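Local coordinates for shikimate 5-dehydrogenase (Thermus thermophilus, PDB 2CY0) that catalyses the reversible NADPH-linked reduction of 3-dehydroshikimate to shikimate, a step of chorismate and aromatic amino acid biosynthesis, at the NADP nicotinamide-adenine-dinucleotide phosphate site and the interface of chains A and B. Coordinates in Å, arbitrary orientation; residue numbers count along the deposited sequence, not the author numbering. Chains: chain A/B, shikimate 5-dehydrogenase.

Contact 1 is the cofactor cleft and contact 2 is part of the dimer seam; the centres of their C-alpha atoms lie about 33 Å apart, and they have no residue in common. One element joins them: helix 229-244 carries A:Met231 and A:Leu232 beside the nicotinamide near its start, while A:Leu246 of contact 2 follows just after its end. Pairing through contact 2 may therefore help steady the segment beyond the far end of a helix that lines the redox site. Each subunit binds its own NADP well away from the seam, and the cofactor contacts given all come from chain A, so any coupling would be indirect.

Contact 1: the NADP nicotinamide-adenine-dinucleotide phosphate site. Residues chain A 61, 64, 100, 123-127, 146-148, 151, 178-181, 183, 205-207, 228, 231-232. With NAP (NADP nicotinamide-adenine-dinucleotide phosphate), chain C.
NADP lies stretched along a cleft of the Rossmann-type domain, with 735 of its 936 Å² hidden by protein. The floor under the diphosphate is the glycine loop 123-128 (GxGxxG) and the start of helix 126-137, where A:Ala127 N donates to the nicotinamide-side phosphate oxygen O2N. The lid is thin: A:Arg180, poorly ordered, pairs its NE with O1A of the other phosphate.

At the adenine end two walls sandwich the base. A:Val181 CG2 presses on one face; over the other, A:Arg147 leaves its backbone with CG anti to N, bends at chi3 (52°) and lays its guanidinium flat, CZ 3.8 Å from the six-ring centroid. The same group, edge-on, sends NH2 to O3X of the 2'-phosphate (3.0 Å). A:Thr148 OG1 meets O2X at 2.6 Å, and A:Asn146 ND2 and A:Arg151 NH1 both grip O1X, a pocket that probably underlies the preference for NADP.

At the nicotinamide end A:Leu205, A:Met231 and A:Ala127 wall one face, with A:Leu205 CD1 3.9 Å from the ring centroid. The opposite face, toward A:Lys64, the proton acceptor, and A:Tyr207, is the open side, where shikimate is expected; about 200 Å² of the cofactor is not hidden by protein. Two backbone carbonyls fix the rotation of the carboxamide: N7N donates to lone pairs of A:Leu205 O (3.0 Å) and A:Gly228 O (3.1 Å). Beside the ring, A:Lys64 NZ reaches A:Asp100 OD2 at 2.5 Å, from above the carboxylate plane.

Contact 2: the interface of chains A and B. Residues chain A 1-2, 29, 246; chain B 29, 245-247.
Loops do the meeting here: from chain A the N-terminal residues A:Met1 and A:Leu2, the turn at A:Leu29 between helix 16-26 and strand 32-37, and A:Leu246 just past helix 229-244; from chain B the same turn at B:Leu29 and the stretch B:Gly245 to B:Leu247. The protein is a homodimer, and this patch, hiding 238 Å² in all, is a greasy portion of its two-fold interface.

At the middle the two copies of Leu29 meet tip to tip. Each has CG anti to its carbonyl carbon, and the CD2 methyls touch at 3.8 Å with the side chains crossing at about a right angle. A residue meeting its own twin places the two-fold axis close by.

Leu246 from either chain flanks this pair, but the two copies differ in rotation about CB-CG. In A:Leu246 (chi2 163°) CD1 is the branch anti to CA, and it approaches B:Leu29 CD2 at 4.0 Å. In B:Leu246 (chi2 66°) CD2 takes that place and meets A:Leu29 CD2, also at 4.0 Å. The second branch of B:Leu246, CD1, then lies against A:Leu2 CD1 (3.8 Å), the two side chains crossing obliquely. A:Leu2 sends its other methyl, CD2, over B:Gly245, near CA.

A:Met1 runs out along the B loop. Its chain bends at chi3 (-90°), and its sulfur SD sits beside the backbone, 3.6 Å from B:Leu246 CA, with a weak hydrogen bond from B:Leu247 N. The residue is poorly ordered, so the sulfur contacts are uncertain in detail, though it buries much surface here; the leucines supply the better-defined packing.

In the fold, the patch gathers the start of strand 3-8, the loop between helix 16-26 and strand 32-37, and the segment after helix 229-244, its centre about 25 Å from the catalytic A:Lys64.

Contact 1: the NADP nicotinamide-adenine-dinucleotide phosphate site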
# COMPACT_ATOMS: atom_id res chain seq x y z
N LEU A 61 10.98 -7.19 -17.50
CA LEU A 61 11.35 -6.77 -18.87
C LEU A 61 10.11 -6.90 -19.77
O LEU A 61 9.50 -7.97 -19.85
CB LEU A 61 12.52 -7.63 -19.34
CG LEU A 61 13.22 -7.43 -20.69
CD1 LEU A 61 13.88 -6.07 -20.73
CD2 LEU A 61 14.24 -8.54 -20.93
N LYS A 64 9.41 -2.37 -16.55
CA LYS A 64 10.02 -1.71 -15.39
C LYS A 64 10.30 -0.22 -15.44
O LYS A 64 10.10 0.50 -14.47
CB LYS A 64 11.35 -2.37 -15.03
CG LYS A 64 11.32 -3.81 -14.57
CD LYS A 64 12.51 -4.00 -13.63
CE LYS A 64 12.88 -5.46 -13.41
NZ LYS A 64 14.04 -5.56 -12.48
N ASP A 100 14.42 -4.91 -6.10
CA ASP A 100 15.62 -5.55 -6.64
C ASP A 100 16.84 -5.06 -5.87
O ASP A 100 17.68 -5.86 -5.48
CB ASP A 100 15.82 -5.23 -8.13
CG ASP A 100 14.84 -5.98 -9.03
OD1 ASP A 100 14.64 -7.19 -8.82
OD2 ASP A 100 14.28 -5.35 -9.95
N GLY A 123 27.54 -4.23 -16.71
CA GLY A 123 26.25 -3.89 -17.28
C GLY A 123 25.70 -2.64 -16.65
O GLY A 123 25.53 -2.58 -15.43
N ALA A 124 25.43 -1.63 -17.47
CA ALA A 124 24.91 -0.36 -17.01
C ALA A 124 23.45 -0.25 -17.40
O ALA A 124 22.90 0.85 -17.52
CB ALA A 124 25.71 0.79 -17.62
N GLY A 125 22.83 -1.41 -17.60
CA GLY A 125 21.43 -1.45 -17.97
C GLY A 125 20.54 -1.38 -16.74
O GLY A 125 20.99 -0.99 -15.67
N GLY A 126 19.28 -1.77 -16.91
CA GLY A 126 18.33 -1.73 -15.81
C GLY A 126 18.75 -2.46 -14.54
O GLY A 126 18.67 -1.90 -13.44
N ALA A 127 19.17 -3.71 -14.68
CA ALA A 127 19.60 -4.50 -13.53
C ALA A 127 20.89 -3.93 -12.96
O ALA A 127 21.08 -3.90 -11.75
CB ALA A 127 19.81 -5.96 -13.93
N ASN A 146 30.32 -1.42 -19.28
CA ASN A 146 29.23 -1.70 -20.17
C ASN A 146 29.81 -1.89 -21.56
O ASN A 146 30.77 -1.20 -21.92
CB ASN A 146 28.21 -0.56 -20.17
CG ASN A 146 26.89 -0.98 -20.78
OD1 ASN A 146 26.18 -1.83 -20.25
ND2 ASN A 146 26.54 -0.35 -21.90
N ARG A 147 29.25 -2.82 -22.32
CA ARG A 147 29.73 -3.08 -23.68
C ARG A 147 29.79 -1.75 -24.41
O ARG A 147 30.74 -1.47 -25.14
CB ARG A 147 28.78 -4.04 -24.39
CG ARG A 147 29.13 -4.28 -25.85
CD ARG A 147 28.16 -5.23 -26.51
NE ARG A 147 26.77 -4.83 -26.32
CZ ARG A 147 25.73 -5.45 -26.87
NH1 ARG A 147 25.93 -6.50 -27.65
NH2 ARG A 147 24.49 -5.03 -26.64
N THR A 148 28.76 -0.93 -24.22
CA THR A 148 28.70 0.39 -24.82
C THR A 148 29.16 1.34 -23.71
O THR A 148 28.45 1.52 -22.72
CB THR A 148 27.27 0.77 -25.21
OG1 THR A 148 26.68 -0.32 -25.92
CG2 THR A 148 27.26 2.00 -26.10
N ARG A 151 26.95 4.43 -21.82
CA ARG A 151 26.02 4.07 -20.76
C ARG A 151 26.71 3.89 -19.41
O ARG A 151 26.16 4.26 -18.38
CB ARG A 151 25.27 2.80 -21.15
CG ARG A 151 23.91 2.65 -20.49
CD ARG A 151 23.19 1.46 -21.08
NE ARG A 151 21.78 1.43 -20.73
CZ ARG A 151 20.92 0.53 -21.21
NH1 ARG A 151 21.35 -0.40 -22.04
NH2 ARG A 151 19.64 0.57 -20.85
N ALA A 178 25.37 -8.21 -14.42
CA ALA A 178 24.04 -7.67 -14.53
C ALA A 178 23.68 -7.54 -15.99
O ALA A 178 22.75 -6.82 -16.34
CB ALA A 178 23.96 -6.29 -13.85
N THR A 179 24.43 -8.23 -16.85
CA THR A 179 24.13 -8.20 -18.29
C THR A 179 23.33 -9.45 -18.63
O THR A 179 23.20 -10.37 -17.81
CB THR A 179 25.40 -8.27 -19.16
OG1 THR A 179 25.94 -9.60 -19.09
CG2 THR A 179 26.44 -7.26 -18.71
N ARG A 180 22.83 -9.50 -19.86
CA ARG A 180 22.07 -10.65 -20.35
C ARG A 180 23.01 -11.69 -20.96
O ARG A 180 22.57 -12.73 -21.44
CB ARG A 180 21.07 -10.21 -21.42
CG ARG A 180 19.92 -9.41 -20.85
CD ARG A 180 18.57 -9.97 -21.30
NE ARG A 180 17.79 -9.03 -22.10
CZ ARG A 180 16.79 -9.39 -22.90
NH1 ARG A 180 16.46 -10.67 -23.02
NH2 ARG A 180 16.12 -8.47 -23.58
N VAL A 181 24.31 -11.42 -20.96
CA VAL A 181 25.24 -12.39 -21.53
C VAL A 181 25.24 -13.67 -20.70
O VAL A 181 25.43 -13.63 -19.49
CB VAL A 181 26.67 -11.83 -21.58
CG1 VAL A 181 27.62 -12.89 -22.13
CG2 VAL A 181 26.70 -10.60 -22.45
N LEU A 183 22.60 -15.77 -20.73
CA LEU A 183 21.21 -16.18 -20.60
C LEU A 183 20.91 -17.26 -21.62
O LEU A 183 20.97 -17.02 -22.83
CB LEU A 183 20.27 -14.99 -20.82
CG LEU A 183 18.77 -15.27 -20.74
CD1 LEU A 183 18.42 -15.96 -19.41
CD2 LEU A 183 18.01 -13.96 -20.88
N LEU A 205 23.22 -12.49 -11.98
CA LEU A 205 21.79 -12.27 -11.91
C LEU A 205 21.09 -13.25 -12.84
O LEU A 205 19.92 -13.58 -12.65
CB LEU A 205 21.45 -10.82 -12.29
CG LEU A 205 22.04 -9.71 -11.41
CD1 LEU A 205 21.23 -8.43 -11.59
CD2 LEU A 205 22.02 -10.13 -9.95
N VAL A 206 21.81 -13.73 -13.85
CA VAL A 206 21.24 -14.69 -14.78
C VAL A 206 21.13 -16.05 -14.09
O VAL A 206 22.11 -16.52 -13.52
CB VAL A 206 22.12 -14.84 -16.04
CG1 VAL A 206 21.62 -15.99 -16.91
CG2 VAL A 206 22.10 -13.53 -16.83
N TYR A 207 19.96 -16.67 -14.13
CA TYR A 207 19.80 -17.99 -13.51
C TYR A 207 19.35 -19.08 -14.47
O TYR A 207 18.93 -20.16 -14.05
CB TYR A 207 18.85 -17.93 -12.31
CG TYR A 207 17.57 -17.16 -12.56
CD1 TYR A 207 17.52 -15.78 -12.37
CD2 TYR A 207 16.42 -17.81 -13.00
CE1 TYR A 207 16.35 -15.07 -12.61
CE2 TYR A 207 15.25 -17.10 -13.25
CZ TYR A 207 15.23 -15.73 -13.05
OH TYR A 207 14.08 -15.02 -13.31
N GLY A 228 21.69 -16.64 -9.34
CA GLY A 228 20.69 -15.60 -9.39
C GLY A 228 19.45 -15.88 -8.57
O GLY A 228 18.62 -14.99 -8.40
N MET A 231 18.75 -13.63 -5.07
CA MET A 231 18.26 -12.29 -5.33
C MET A 231 16.80 -12.33 -5.79
O MET A 231 15.96 -11.56 -5.31
CB MET A 231 19.10 -11.58 -6.39
CG MET A 231 18.55 -10.21 -6.72
SD MET A 231 19.45 -9.29 -7.95
CE MET A 231 18.37 -7.84 -8.09
N LEU A 232 16.51 -13.25 -6.71
CA LEU A 232 15.15 -13.42 -7.22
C LEU A 232 14.19 -13.68 -6.06
O LEU A 232 13.11 -13.11 -6.00
CB LEU A 232 15.11 -14.59 -8.20
CG LEU A 232 13.73 -15.02 -8.70
CD1 LEU A 232 13.10 -13.91 -9.53
CD2 LEU A 232 13.87 -16.28 -9.53
PA NAP C . 18.60 -5.55 -20.14
O1A NAP C . 17.89 -6.43 -21.18
O2A NAP C . 18.25 -4.15 -20.28
O5B NAP C . 20.24 -5.65 -20.21
C5B NAP C . 20.78 -4.49 -21.11
C4B NAP C . 22.28 -4.70 -20.59
O4B NAP C . 22.78 -6.11 -20.88
C3B NAP C . 23.38 -3.79 -20.85
O3B NAP C . 24.29 -3.48 -19.86
C2B NAP C . 23.85 -4.43 -22.12
O2B NAP C . 24.86 -3.77 -22.77
C1B NAP C . 24.09 -5.85 -21.65
N9A NAP C . 24.30 -6.83 -22.76
C8A NAP C . 23.34 -7.33 -23.61
N7A NAP C . 23.82 -8.13 -24.58
C5A NAP C . 25.16 -8.10 -24.41
C6A NAP C . 26.22 -8.71 -25.17
N6A NAP C . 26.02 -9.56 -26.18
N1A NAP C . 27.51 -8.44 -24.74
C2A NAP C . 27.76 -7.58 -23.71
N3A NAP C . 26.81 -6.91 -22.96
C4A NAP C . 25.50 -7.22 -23.34
O3 NAP C . 17.89 -5.82 -18.69
PN NAP C . 17.91 -6.12 -17.14
O1N NAP C . 16.51 -5.91 -16.66
O2N NAP C . 18.96 -5.24 -16.54
O5D NAP C . 18.37 -7.63 -16.97
C5D NAP C . 19.76 -7.99 -17.02
C4D NAP C . 20.00 -9.46 -16.79
O4D NAP C . 20.07 -9.83 -15.37
C3D NAP C . 18.98 -10.48 -17.38
O3D NAP C . 19.57 -11.65 -17.85
C2D NAP C . 18.01 -10.65 -16.22
O2D NAP C . 17.33 -11.90 -16.33
C1D NAP C . 18.92 -10.57 -15.01
N1N NAP C . 18.25 -10.04 -13.76
C2N NAP C . 18.08 -10.94 -12.73
C3N NAP C . 17.48 -10.60 -11.53
C7N NAP C . 17.30 -11.61 -10.40
O7N NAP C . 16.42 -11.44 -9.56
N7N NAP C . 18.17 -12.66 -10.40
C4N NAP C . 16.99 -9.25 -11.36
C5N NAP C . 17.17 -8.32 -12.42
C6N NAP C . 17.78 -8.70 -13.62
P2B NAP C . 24.51 -2.50 -23.74
O1X NAP C . 24.02 -1.37 -22.86
O2X NAP C . 25.82 -2.26 -24.44
O3X NAP C . 23.42 -3.00 -24.66
O HOH W 1 27.26 -4.52 -21.39

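Contact 2: the interface of chains A and B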
# COMPACT_ATOMS: atom_id res chain seq x y z
N MET A 1 -9.45 -13.06 -1.87
CA MET A 1 -8.60 -11.88 -1.73
C MET A 1 -7.16 -12.19 -2.12
O MET A 1 -6.75 -13.33 -2.29
CB MET A 1 -8.69 -11.40 -0.28
CG MET A 1 -10.12 -11.04 0.12
SD MET A 1 -10.33 -10.89 1.90
CE MET A 1 -10.77 -12.60 2.25
N LEU A 2 -6.38 -11.11 -2.30
CA LEU A 2 -4.97 -11.27 -2.66
C LEU A 2 -4.78 -11.87 -4.05
O LEU A 2 -4.47 -13.04 -4.24
CB LEU A 2 -4.33 -12.17 -1.59
CG LEU A 2 -4.16 -11.42 -0.26
CD1 LEU A 2 -3.10 -12.04 0.64
CD2 LEU A 2 -3.77 -9.96 -0.46
N LEU A 29 -2.42 -18.08 3.82
CA LEU A 29 -3.27 -17.10 3.16
C LEU A 29 -3.85 -17.68 1.88
O LEU A 29 -3.24 -18.53 1.24
CB LEU A 29 -2.46 -15.85 2.81
CG LEU A 29 -1.80 -15.07 3.95
CD1 LEU A 29 -0.84 -14.04 3.37
CD2 LEU A 29 -2.86 -14.39 4.80
N LEU A 246 3.51 -8.94 5.55
CA LEU A 246 4.09 -10.20 6.01
C LEU A 246 5.31 -10.57 5.16
O LEU A 246 5.30 -10.39 3.94
CB LEU A 246 3.06 -11.32 5.93
CG LEU A 246 1.78 -11.10 6.75
CD1 LEU A 246 0.68 -12.03 6.26
CD2 LEU A 246 2.07 -11.32 8.22
N LEU B 29 -4.68 -14.18 11.30
CA LEU B 29 -3.43 -13.43 11.24
C LEU B 29 -2.91 -13.13 12.64
O LEU B 29 -3.69 -12.95 13.57
CB LEU B 29 -3.63 -12.12 10.47
CG LEU B 29 -3.97 -12.24 8.99
CD1 LEU B 29 -4.40 -10.89 8.45
CD2 LEU B 29 -2.75 -12.77 8.23
N GLY B 245 -4.69 -6.13 2.49
CA GLY B 245 -5.24 -6.65 1.25
C GLY B 245 -6.38 -7.60 1.54
O GLY B 245 -7.04 -8.10 0.62
N LEU B 246 -6.63 -7.88 2.82
CA LEU B 246 -7.70 -8.77 3.22
C LEU B 246 -8.82 -7.97 3.88
O LEU B 246 -8.56 -7.13 4.75
CB LEU B 246 -7.20 -9.84 4.20
CG LEU B 246 -6.16 -10.86 3.75
CD1 LEU B 246 -4.84 -10.17 3.46
CD2 LEU B 246 -5.97 -11.89 4.85
N LEU B 247 -10.06 -8.24 3.49
CA LEU B 247 -11.21 -7.53 4.05
C LEU B 247 -11.91 -8.34 5.13
O LEU B 247 -12.52 -9.37 4.84
CB LEU B 247 -12.24 -7.22 2.95
CG LEU B 247 -13.53 -6.54 3.41
CD1 LEU B 247 -13.29 -5.05 3.62
CD2 LEU B 247 -14.61 -6.74 2.36